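Local coordinates for protein Lmaj004091aaa (Leishmania major, PDB 1XTP) that probably catalyses S-adenosyl-L-methionine-dependent methylation of the N-terminal amino group of proteins that begin with an X-Pro-Lys sequence, at residues Y50-E55 / E210-T215; A147-A152 / I169-A174; K178-C183 / I193-N198. One frame throughout, in Å; residues are numbered along the deposited sequence.

Interaction 1 of 3, residues Y50-E55 / E210-T215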
loop_
_atom_site.group_PDB
_atom_site.type_symbol
_atom_site.label_atom_id
_atom_site.label_comp_id
_atom_site.label_asym_id
_atom_site.label_seq_id
_atom_site.Cartn_x
_atom_site.Cartn_y
_atom_site.Cartn_z
ATOM N N TYR A 50 -14.654 3.412 -1.673
ATOM C CA TYR A 50 -14.157 2.484 -0.665
ATOM C C TYR A 50 -15.052 1.273 -0.503
ATOM O O TYR A 50 -14.551 0.154 -0.427
ATOM C CB TYR A 50 -13.994 3.178 0.701
ATOM C CG TYR A 50 -12.842 4.117 0.760
ATOM C CD1 TYR A 50 -11.526 3.648 0.646
ATOM C CD2 TYR A 50 -13.038 5.473 0.948
ATOM C CE1 TYR A 50 -10.461 4.520 0.697
ATOM C CE2 TYR A 50 -11.984 6.352 1.004
ATOM C CZ TYR A 50 -10.689 5.868 0.873
ATOM O OH TYR A 50 -9.632 6.731 0.935
ATOM N N GLY A 51 -16.376 1.497 -0.462
ATOM C CA GLY A 51 -17.318 0.424 -0.245
ATOM C C GLY A 51 -17.254 -0.688 -1.276
ATOM O O GLY A 51 -17.395 -1.867 -0.955
ATOM N N LYS A 52 -17.081 -0.308 -2.528
ATOM C CA LYS A 52 -16.983 -1.283 -3.614
ATOM C C LYS A 52 -15.744 -2.180 -3.479
ATOM O O LYS A 52 -15.751 -3.348 -3.886
ATOM C CB LYS A 52 -16.931 -0.543 -4.948
ATOM C CG LYS A 52 -18.232 0.105 -5.342
ATOM C CD LYS A 52 -18.099 0.794 -6.671
ATOM C CE LYS A 52 -17.680 2.255 -6.528
ATOM N NZ LYS A 52 -17.684 2.943 -7.862
ATOM N N ALA A 53 -14.677 -1.624 -2.918
ATOM C CA ALA A 53 -13.421 -2.366 -2.772
ATOM C C ALA A 53 -13.547 -3.375 -1.645
ATOM O O ALA A 53 -13.118 -4.523 -1.780
ATOM C CB ALA A 53 -12.317 -1.424 -2.493
ATOM N N LEU A 54 -14.156 -2.933 -0.539
ATOM C CA LEU A 54 -14.416 -3.772 0.620
ATOM C C LEU A 54 -15.399 -4.876 0.270
ATOM O O LEU A 54 -15.279 -5.981 0.754
ATOM C CB LEU A 54 -14.975 -2.933 1.777
ATOM C CG LEU A 54 -14.045 -1.886 2.385
ATOM C CD1 LEU A 54 -14.726 -1.196 3.554
ATOM C CD2 LEU A 54 -12.701 -2.498 2.808
ATOM N N GLU A 55 -16.382 -4.550 -0.561
ATOM C CA GLU A 55 -17.344 -5.529 -1.022
ATOM C C GLU A 55 -16.687 -6.533 -1.953
ATOM O O GLU A 55 -17.011 -7.717 -1.917
ATOM C CB GLU A 55 -18.532 -4.850 -1.690
ATOM C CG GLU A 55 -19.544 -5.801 -2.324
ATOM C CD GLU A 55 -20.111 -6.856 -1.371
ATOM O OE1 GLU A 55 -20.079 -6.709 -0.121
ATOM O OE2 GLU A 55 -20.634 -7.845 -1.897
ATOM N N GLU A 210 -12.905 -2.989 -11.360
ATOM C CA GLU A 210 -13.332 -4.256 -10.786
ATOM C C GLU A 210 -13.244 -4.199 -9.250
ATOM O O GLU A 210 -14.234 -4.449 -8.574
ATOM C CB GLU A 210 -12.497 -5.402 -11.353
ATOM C CG GLU A 210 -13.217 -6.754 -11.297
ATOM C CD GLU A 210 -12.366 -7.924 -11.772
ATOM O OE1 GLU A 210 -11.497 -7.736 -12.640
ATOM O OE2 GLU A 210 -12.593 -9.053 -11.283
ATOM N N ASP A 211 -12.079 -3.832 -8.705
ATOM C CA ASP A 211 -11.886 -3.783 -7.259
ATOM C C ASP A 211 -11.878 -2.361 -6.655
ATOM O O ASP A 211 -11.615 -2.199 -5.467
ATOM C CB ASP A 211 -10.618 -4.545 -6.865
ATOM C CG ASP A 211 -9.342 -3.813 -7.221
ATOM O OD1 ASP A 211 -9.371 -2.807 -7.974
ATOM O OD2 ASP A 211 -8.283 -4.263 -6.732
ATOM N N SER A 212 -12.158 -1.349 -7.475
ATOM C CA SER A 212 -12.267 0.056 -7.028
ATOM C C SER A 212 -10.964 0.564 -6.425
ATOM O O SER A 212 -10.886 0.875 -5.236
ATOM C CB SER A 212 -13.442 0.255 -6.050
ATOM O OG SER A 212 -13.789 1.631 -5.916
ATOM N N SER A 213 -9.942 0.641 -7.282
ATOM C CA SER A 213 -8.586 0.996 -6.879
ATOM C C SER A 213 -7.885 1.694 -8.038
ATOM O O SER A 213 -8.386 1.686 -9.168
ATOM C CB SER A 213 -7.820 -0.273 -6.535
ATOM O OG SER A 213 -7.630 -1.088 -7.689
ATOM N N LEU A 214 -6.704 2.262 -7.805
ATOM C CA LEU A 214 -5.954 2.762 -8.955
ATOM C C LEU A 214 -4.444 2.575 -8.826
ATOM O O LEU A 214 -3.876 2.582 -7.731
ATOM C CB LEU A 214 -6.301 4.226 -9.280
ATOM C CG LEU A 214 -5.498 5.264 -8.517
ATOM C CD1 LEU A 214 -5.719 6.659 -9.062
ATOM C CD2 LEU A 214 -5.862 5.174 -7.041
ATOM N N THR A 215 -3.822 2.401 -9.978
ATOM C CA THR A 215 -2.385 2.309 -10.101
ATOM C C THR A 215 -1.906 3.677 -10.528
ATOM O O THR A 215 -2.489 4.299 -11.432
ATOM C CB THR A 215 -2.009 1.284 -11.167
ATOM O OG1 THR A 215 -2.581 0.031 -10.800
ATOM C CG2 THR A 215 -0.475 1.127 -11.318
#
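Ala53 and Lys52, on helix 49-58, meet the turn residues Asp211 and Ser212, where a G1 beta bulge joins the antiparallel strands 205-208 and 213-215. Ser212 and Ser213 share Asp208 as their opposite number, and Ser212 takes up a left-handed backbone conformation. The apolar part of the contact is small. Ser212 brings its CB to 3.7 Å from Lys52 CB, while Ala53 CB lies 4.1 Å from the same Ser212 CB, so the serine carbon rests against two successive helix residues. Lys52 then bends at chi3 (-91°), which leaves its CE alongside Ser212 OG at 4.0 Å.

The polar side is built differently. Ser212 OG stands anti to its own N (chi1 -163°) and hydrogen-bonds to Trp49 O, in the first turn of the helix, which ties the turn to the helix beside the carbon packing. Asp211 OD2 is bonded to Tyr170 OH. The carbonyl oxygen of Asp211 is buried against the helix without a hydrogen-bond partner in the model. It meets carbon instead: Ala53 CA makes a C-H...O contact with Asp211 O at 3.2 Å, and the methyl CB of Ala53 is also 3.2 Å from Asp211 O.

Interaction 2 of 3, residues A147-A152 / I169-A174; sequences ASMETA and IYLTDA. With SAI (S-adenosyl-L-homoselenocysteine), chain B.
Leu171 gives up the most surface here, dividing it between Met149 and Glu150. Met149, present as selenomethionine, crosses the leucine at about a right angle, and its terminal methyl CE packs 3.8 Å from Leu171 CG and against the CD1 branch. The CD2 branch runs past Glu150 in the opposite direction, with Leu171 CD2 at 3.7 Å from Glu150 OE1 and close to the CB of that glutamate as well.

Met149 works at both ends. A bend at chi3 (-72°) swings CE over the adenine of the bound S-adenosyl-L-homoselenocysteine, 3.4 Å from SAI N1, so that one methyl group lies against both the leucine and the base. Its backbone N donates to SAI N1 at 3.0 Å in a nearly straight bond. This is the adenine end of the cofactor pocket in a Rossmann-like methyltransferase, formed in part by the loop that follows strand 141-146 and the segment leading into helix 173-186.

Glu150 reads the exocyclic amine. With CG lodged between the backbone N and the carbonyl carbon, and the chain folded back at chi2 (-81°), OE1 accepts from SAI N6 at 3.0 Å, again almost straight at 170°. Its second oxygen, OE2, is hydrogen-bonded to Tyr43 OH, which fixes the rotation of the carboxylate. Further along the purine, SAI C8 lies over a face of the Tyr170 ring, 3.5 Å from Tyr170 CD2; the hydroxyl of that tyrosine is hydrogen-bonded to Trp57 NE1.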
loop_
_atom_site.group_PDB
_atom_site.type_symbol
_atom_site.label_atom_id
_atom_site.label_comp_id
_atom_site.label_asym_id
_atom_site.label_seq_id
_atom_site.Cartn_x
_atom_site.Cartn_y
_atom_site.Cartn_z
ATOM N N ALA A 147 -9.657 -2.402 10.781
ATOM C CA ALA A 147 -9.923 -1.061 10.316
ATOM C C ALA A 147 -9.345 -0.872 8.929
ATOM O O ALA A 147 -8.435 -1.601 8.526
ATOM C CB ALA A 147 -9.333 -0.043 11.294
ATOM N N SER A 148 -9.891 0.091 8.187
ATOM C CA SER A 148 -9.239 0.583 6.979
ATOM C C SER A 148 -8.164 1.583 7.371
ATOM O O SER A 148 -8.199 2.152 8.465
ATOM C CB SER A 148 -10.263 1.234 6.063
ATOM O OG SER A 148 -11.322 0.341 5.747
HETATM N N MSE A 149 -7.207 1.796 6.476
HETATM C CA MSE A 149 -6.104 2.706 6.715
HETATM C C MSE A 149 -6.631 4.101 6.975
HETATM O O MSE A 149 -6.165 4.782 7.900
HETATM C CB MSE A 149 -5.135 2.744 5.523
HETATM C CG MSE A 149 -4.194 1.542 5.405
HETATM SE SE MSE A 149 -3.133 1.598 3.756
HETATM C CE MSE A 149 -4.563 1.162 2.429
ATOM N N GLU A 150 -7.615 4.504 6.175
ATOM C CA GLU A 150 -8.123 5.869 6.202
ATOM C C GLU A 150 -9.010 6.188 7.421
ATOM O O GLU A 150 -9.382 7.352 7.634
ATOM C CB GLU A 150 -8.845 6.218 4.881
ATOM C CG GLU A 150 -10.278 5.650 4.683
ATOM C CD GLU A 150 -10.308 4.192 4.222
ATOM O OE1 GLU A 150 -9.230 3.604 3.990
ATOM O OE2 GLU A 150 -11.419 3.622 4.108
ATOM N N THR A 151 -9.323 5.166 8.213
ATOM C CA THR A 151 -10.076 5.326 9.469
ATOM C C THR A 151 -9.290 4.934 10.726
ATOM O O THR A 151 -9.818 4.982 11.831
ATOM C CB THR A 151 -11.332 4.452 9.432
ATOM O OG1 THR A 151 -10.948 3.075 9.337
ATOM C CG2 THR A 151 -12.195 4.843 8.238
ATOM N N ALA A 152 -8.033 4.539 10.549
ATOM C CA ALA A 152 -7.215 4.042 11.645
ATOM C C ALA A 152 -6.525 5.174 12.379
ATOM O O ALA A 152 -6.072 6.136 11.761
ATOM C CB ALA A 152 -6.183 3.082 11.112
ATOM N N ILE A 169 -3.362 1.405 -3.278
ATOM C CA ILE A 169 -4.198 1.515 -4.472
ATOM C C ILE A 169 -5.676 1.784 -4.157
ATOM O O ILE A 169 -6.393 2.337 -4.994
ATOM C CB ILE A 169 -4.089 0.249 -5.381
ATOM C CG1 ILE A 169 -4.561 -1.020 -4.646
ATOM C CG2 ILE A 169 -2.643 0.048 -5.862
ATOM C CD1 ILE A 169 -4.773 -2.220 -5.555
ATOM N N TYR A 170 -6.113 1.437 -2.944
ATOM C CA TYR A 170 -7.499 1.619 -2.497
ATOM C C TYR A 170 -7.779 2.985 -1.883
ATOM O O TYR A 170 -8.936 3.358 -1.733
ATOM C CB TYR A 170 -7.875 0.505 -1.511
ATOM C CG TYR A 170 -7.764 -0.848 -2.149
ATOM C CD1 TYR A 170 -8.615 -1.201 -3.175
ATOM C CD2 TYR A 170 -6.761 -1.743 -1.780
ATOM C CE1 TYR A 170 -8.510 -2.427 -3.808
ATOM C CE2 TYR A 170 -6.650 -2.993 -2.386
ATOM C CZ TYR A 170 -7.519 -3.313 -3.419
ATOM O OH TYR A 170 -7.440 -4.518 -4.070
ATOM N N LEU A 171 -6.724 3.719 -1.541
ATOM C CA LEU A 171 -6.861 5.049 -0.983
ATOM C C LEU A 171 -7.124 6.108 -2.048
ATOM O O LEU A 171 -6.505 6.085 -3.107
ATOM C CB LEU A 171 -5.603 5.443 -0.193
ATOM C CG LEU A 171 -5.269 4.661 1.078
ATOM C CD1 LEU A 171 -3.817 4.921 1.517
ATOM C CD2 LEU A 171 -6.249 4.998 2.222
ATOM N N THR A 172 -8.025 7.052 -1.755
ATOM C CA THR A 172 -8.089 8.278 -2.564
ATOM C C THR A 172 -6.782 9.021 -2.381
ATOM O O THR A 172 -6.055 8.763 -1.433
ATOM C CB THR A 172 -9.211 9.201 -2.159
ATOM O OG1 THR A 172 -8.950 9.769 -0.865
ATOM C CG2 THR A 172 -10.535 8.450 -2.142
ATOM N N ASP A 173 -6.476 9.964 -3.257
ATOM C CA ASP A 173 -5.238 10.723 -3.099
ATOM C C ASP A 173 -5.247 11.551 -1.820
ATOM O O ASP A 173 -4.201 11.688 -1.163
ATOM C CB ASP A 173 -5.010 11.667 -4.283
ATOM C CG ASP A 173 -4.460 10.967 -5.509
ATOM O OD1 ASP A 173 -4.150 9.763 -5.455
ATOM O OD2 ASP A 173 -4.359 11.643 -6.545
ATOM N N ALA A 174 -6.399 12.156 -1.520
ATOM C CA ALA A 174 -6.570 12.916 -0.299
ATOM C C ALA A 174 -6.249 12.068 0.922
ATOM O O ALA A 174 -5.561 12.533 1.828
ATOM C CB ALA A 174 -8.017 13.463 -0.190
HETATM N N SAI B . -0.617 -6.504 2.000
HETATM C CA SAI B . -0.980 -7.948 1.915
HETATM C CB SAI B . -2.335 -8.106 1.258
HETATM C CG SAI B . -2.455 -7.603 -0.173
HETATM SE SE SAI B . -4.290 -7.907 -0.821
HETATM C C SAI B . 0.001 -8.764 1.090
HETATM O O SAI B . 0.775 -8.210 0.310
HETATM O OXT SAI B . 0.013 -9.992 1.160
HETATM C "C5'" SAI B . -4.982 -6.102 -0.416
HETATM C "C4'" SAI B . -5.556 -5.980 0.999
HETATM O "O4'" SAI B . -5.914 -4.645 1.205
HETATM C "C3'" SAI B . -6.819 -6.788 1.253
HETATM O "O3'" SAI B . -6.681 -7.566 2.413
HETATM C "C2'" SAI B . -7.930 -5.785 1.454
HETATM O "O2'" SAI B . -8.912 -6.224 2.382
HETATM C "C1'" SAI B . -7.109 -4.630 1.968
HETATM N N9 SAI B . -7.741 -3.325 1.844
HETATM C C8 SAI B . -8.636 -2.918 0.880
HETATM N N7 SAI B . -8.958 -1.652 1.127
HETATM C C5 SAI B . -8.269 -1.235 2.232
HETATM C C6 SAI B . -8.221 -0.020 2.910
HETATM N N6 SAI B . -8.963 1.005 2.487
HETATM N N1 SAI B . -7.412 0.107 4.027
HETATM C C2 SAI B . -6.659 -0.966 4.486
HETATM N N3 SAI B . -6.705 -2.164 3.795
HETATM C C4 SAI B . -7.490 -2.284 2.689
#

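Interaction 3 of 3, residues K178-C183 / I193-N198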
loop_
_atom_site.group_PDB
_atom_site.type_symbol
_atom_site.label_atom_id
_atom_site.label_comp_id
_atom_site.label_asym_id
_atom_site.label_seq_id
_atom_site.Cartn_x
_atom_site.Cartn_y
_atom_site.Cartn_z
ATOM N N LYS A 178 -3.107 12.136 3.713
ATOM C CA LYS A 178 -3.398 12.054 5.153
ATOM C C LYS A 178 -2.751 10.869 5.841
ATOM O O LYS A 178 -2.138 11.016 6.899
ATOM C CB LYS A 178 -4.913 11.977 5.402
ATOM C CG LYS A 178 -5.608 13.324 5.349
ATOM C CD LYS A 178 -7.089 13.204 4.933
ATOM N N PHE A 179 -2.906 9.690 5.255
ATOM C CA PHE A 179 -2.445 8.481 5.899
ATOM C C PHE A 179 -0.924 8.409 6.009
ATOM O O PHE A 179 -0.422 7.953 7.016
ATOM C CB PHE A 179 -2.958 7.235 5.191
ATOM C CG PHE A 179 -2.645 5.976 5.927
ATOM C CD1 PHE A 179 -3.203 5.741 7.174
ATOM C CD2 PHE A 179 -1.755 5.046 5.398
ATOM C CE1 PHE A 179 -2.890 4.587 7.871
ATOM C CE2 PHE A 179 -1.450 3.891 6.076
ATOM C CZ PHE A 179 -2.002 3.657 7.315
ATOM N N PHE A 180 -0.200 8.870 4.995
ATOM C CA PHE A 180 1.265 8.779 5.020
ATOM C C PHE A 180 1.874 9.731 6.052
ATOM O O PHE A 180 2.865 9.393 6.705
ATOM C CB PHE A 180 1.844 9.003 3.628
ATOM C CG PHE A 180 1.912 7.738 2.800
ATOM C CD1 PHE A 180 0.747 7.068 2.429
ATOM C CD2 PHE A 180 3.146 7.221 2.396
ATOM C CE1 PHE A 180 0.796 5.895 1.662
ATOM C CE2 PHE A 180 3.208 6.053 1.617
ATOM C CZ PHE A 180 2.026 5.388 1.254
ATOM N N LYS A 181 1.240 10.890 6.220
ATOM C CA LYS A 181 1.617 11.866 7.230
ATOM C C LYS A 181 1.303 11.316 8.632
ATOM O O LYS A 181 2.072 11.506 9.563
ATOM C CB LYS A 181 0.892 13.193 6.964
ATOM C CG LYS A 181 1.242 14.298 7.931
ATOM C CD LYS A 181 0.641 15.655 7.532
ATOM N N HIS A 182 0.189 10.604 8.760
ATOM C CA HIS A 182 -0.182 9.964 10.010
ATOM C C HIS A 182 0.771 8.801 10.374
ATOM O O HIS A 182 1.111 8.582 11.556
ATOM C CB HIS A 182 -1.624 9.482 9.891
ATOM C CG HIS A 182 -2.210 9.010 11.175
ATOM N ND1 HIS A 182 -2.345 9.831 12.274
ATOM C CD2 HIS A 182 -2.709 7.805 11.537
ATOM C CE1 HIS A 182 -2.892 9.151 13.263
ATOM N NE2 HIS A 182 -3.124 7.921 12.842
ATOM N N CYS A 183 1.180 8.041 9.364
ATOM C CA CYS A 183 2.208 7.012 9.546
ATOM C C CYS A 183 3.541 7.597 9.988
ATOM O O CYS A 183 4.281 6.978 10.749
ATOM C CB CYS A 183 2.426 6.238 8.257
ATOM S SG CYS A 183 1.089 5.156 7.894
ATOM N N ILE A 193 8.594 4.109 6.763
ATOM C CA ILE A 193 7.482 3.506 6.013
ATOM C C ILE A 193 8.086 2.683 4.894
ATOM O O ILE A 193 8.834 3.200 4.088
ATOM C CB ILE A 193 6.533 4.540 5.382
ATOM C CG1 ILE A 193 5.826 5.362 6.450
ATOM C CG2 ILE A 193 5.463 3.850 4.570
ATOM C CD1 ILE A 193 5.329 6.694 5.959
ATOM N N PHE A 194 7.761 1.398 4.844
ATOM C CA PHE A 194 8.091 0.590 3.687
ATOM C C PHE A 194 6.867 0.516 2.746
ATOM O O PHE A 194 5.897 -0.179 3.029
ATOM C CB PHE A 194 8.516 -0.792 4.126
ATOM C CG PHE A 194 8.812 -1.732 2.994
ATOM C CD1 PHE A 194 9.977 -1.600 2.244
ATOM C CD2 PHE A 194 7.949 -2.782 2.706
ATOM C CE1 PHE A 194 10.260 -2.497 1.218
ATOM C CE2 PHE A 194 8.234 -3.680 1.683
ATOM C CZ PHE A 194 9.396 -3.532 0.938
ATOM N N PHE A 195 6.948 1.225 1.623
ATOM C CA PHE A 195 5.849 1.310 0.662
ATOM C C PHE A 195 6.214 0.539 -0.598
ATOM O O PHE A 195 7.174 0.882 -1.274
ATOM C CB PHE A 195 5.557 2.777 0.346
ATOM C CG PHE A 195 4.494 2.987 -0.712
ATOM C CD1 PHE A 195 3.315 2.244 -0.710
ATOM C CD2 PHE A 195 4.666 3.964 -1.688
ATOM C CE1 PHE A 195 2.339 2.466 -1.672
ATOM C CE2 PHE A 195 3.708 4.195 -2.649
ATOM C CZ PHE A 195 2.529 3.457 -2.639
ATOM N N LYS A 196 5.465 -0.528 -0.879
ATOM C CA LYS A 196 5.712 -1.384 -2.041
ATOM C C LYS A 196 4.446 -1.490 -2.871
ATOM O O LYS A 196 3.419 -1.934 -2.382
ATOM C CB LYS A 196 6.159 -2.785 -1.618
ATOM C CG LYS A 196 6.838 -3.591 -2.729
ATOM C CD LYS A 196 7.658 -4.750 -2.142
ATOM C CE LYS A 196 8.440 -5.519 -3.199
ATOM N NZ LYS A 196 9.066 -6.744 -2.636
ATOM N N GLU A 197 4.539 -1.118 -4.143
ATOM C CA GLU A 197 3.352 -0.991 -4.967
ATOM C C GLU A 197 3.665 -1.095 -6.456
ATOM O O GLU A 197 4.792 -0.800 -6.893
ATOM C CB GLU A 197 2.689 0.369 -4.707
ATOM C CG GLU A 197 1.241 0.421 -5.147
ATOM C CD GLU A 197 0.472 -0.821 -4.722
ATOM O OE1 GLU A 197 0.115 -0.918 -3.516
ATOM O OE2 GLU A 197 0.224 -1.683 -5.603
ATOM N N ASN A 198 2.639 -1.487 -7.215
ATOM C CA ASN A 198 2.651 -1.417 -8.655
ATOM C C ASN A 198 2.772 0.039 -9.122
ATOM O O ASN A 198 2.181 0.950 -8.542
ATOM C CB ASN A 198 1.394 -2.065 -9.242
ATOM C CG ASN A 198 1.345 -3.584 -9.021
ATOM O OD1 ASN A 198 2.317 -4.205 -8.601
ATOM N ND2 ASN A 198 0.212 -4.183 -9.356
#
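Cys183 N donates to Phe179 O at 2.8 Å, a helical bond that sets Cys183 on the turn facing Ile193 of the neighbouring strand. Helix 173-186 is the connecting helix of a beta-alpha-beta crossover in the Rossmann-like sheet, linking the adjacent parallel strands 159-165 and 191-198; the segments 178-183 and 193-198 run roughly antiparallel, at 147°, with their axes 10.6 Å apart. Ile193, Phe195 and Glu197 have their side chains on the helix side of the sheet, whereas Lys196 points to the other side, where its NZ is gripped by Asp78, Ser82 and Gln238.

Ile193 fills the narrow end of the interface. With CG1 anti to its carbonyl carbon, the chain stretches to the helix and puts CD1 3.7 Å from Cys183 CB. The same methyl tucks under the helix backbone, next to the carbonyl oxygen of Phe180, and reaches the Phe180 ring at CD2.

Phe180 spans the wider end. Its ring drives its far edge, CZ and CE2, into the face of Phe195 in a T-shaped pair, with centroids 5.2 Å apart and planes at 84°. On the strand, CG anti to the backbone N (chi1 176°) carries the Phe195 ring toward the helix. Tyr221 of helix 218-228 makes a further edge-to-face pair with Phe195, and Phe176, one turn earlier, stacks on Phe180. Phe180 CZ sits over the centre of the Phe195 ring, 3.9 Å from Phe195 CD1.

How the interactions relate
Interaction 2 is the hub, with its centre 11 Å from that of interaction 1 and 10 Å from that of interaction 3; the outer two are 18 Å apart. Towards interaction 1, Leu214 N probably bonds to Ile169 O at 2.8 Å, which joins the hairpin strand to the segment that carries Tyr170. Towards interaction 3, the two share helix 173-186, and Met149 O sits 3.2 Å from Phe179 CD1. Distance from the ligand grows from interaction 2 through 1 to 3: Met149 and Glu150 bond to the adenine, the side chain of Ala53 is about 5 Å from the ligand, and that of Phe195 about 10 Å, in the sheet-helix packing behind the pocket.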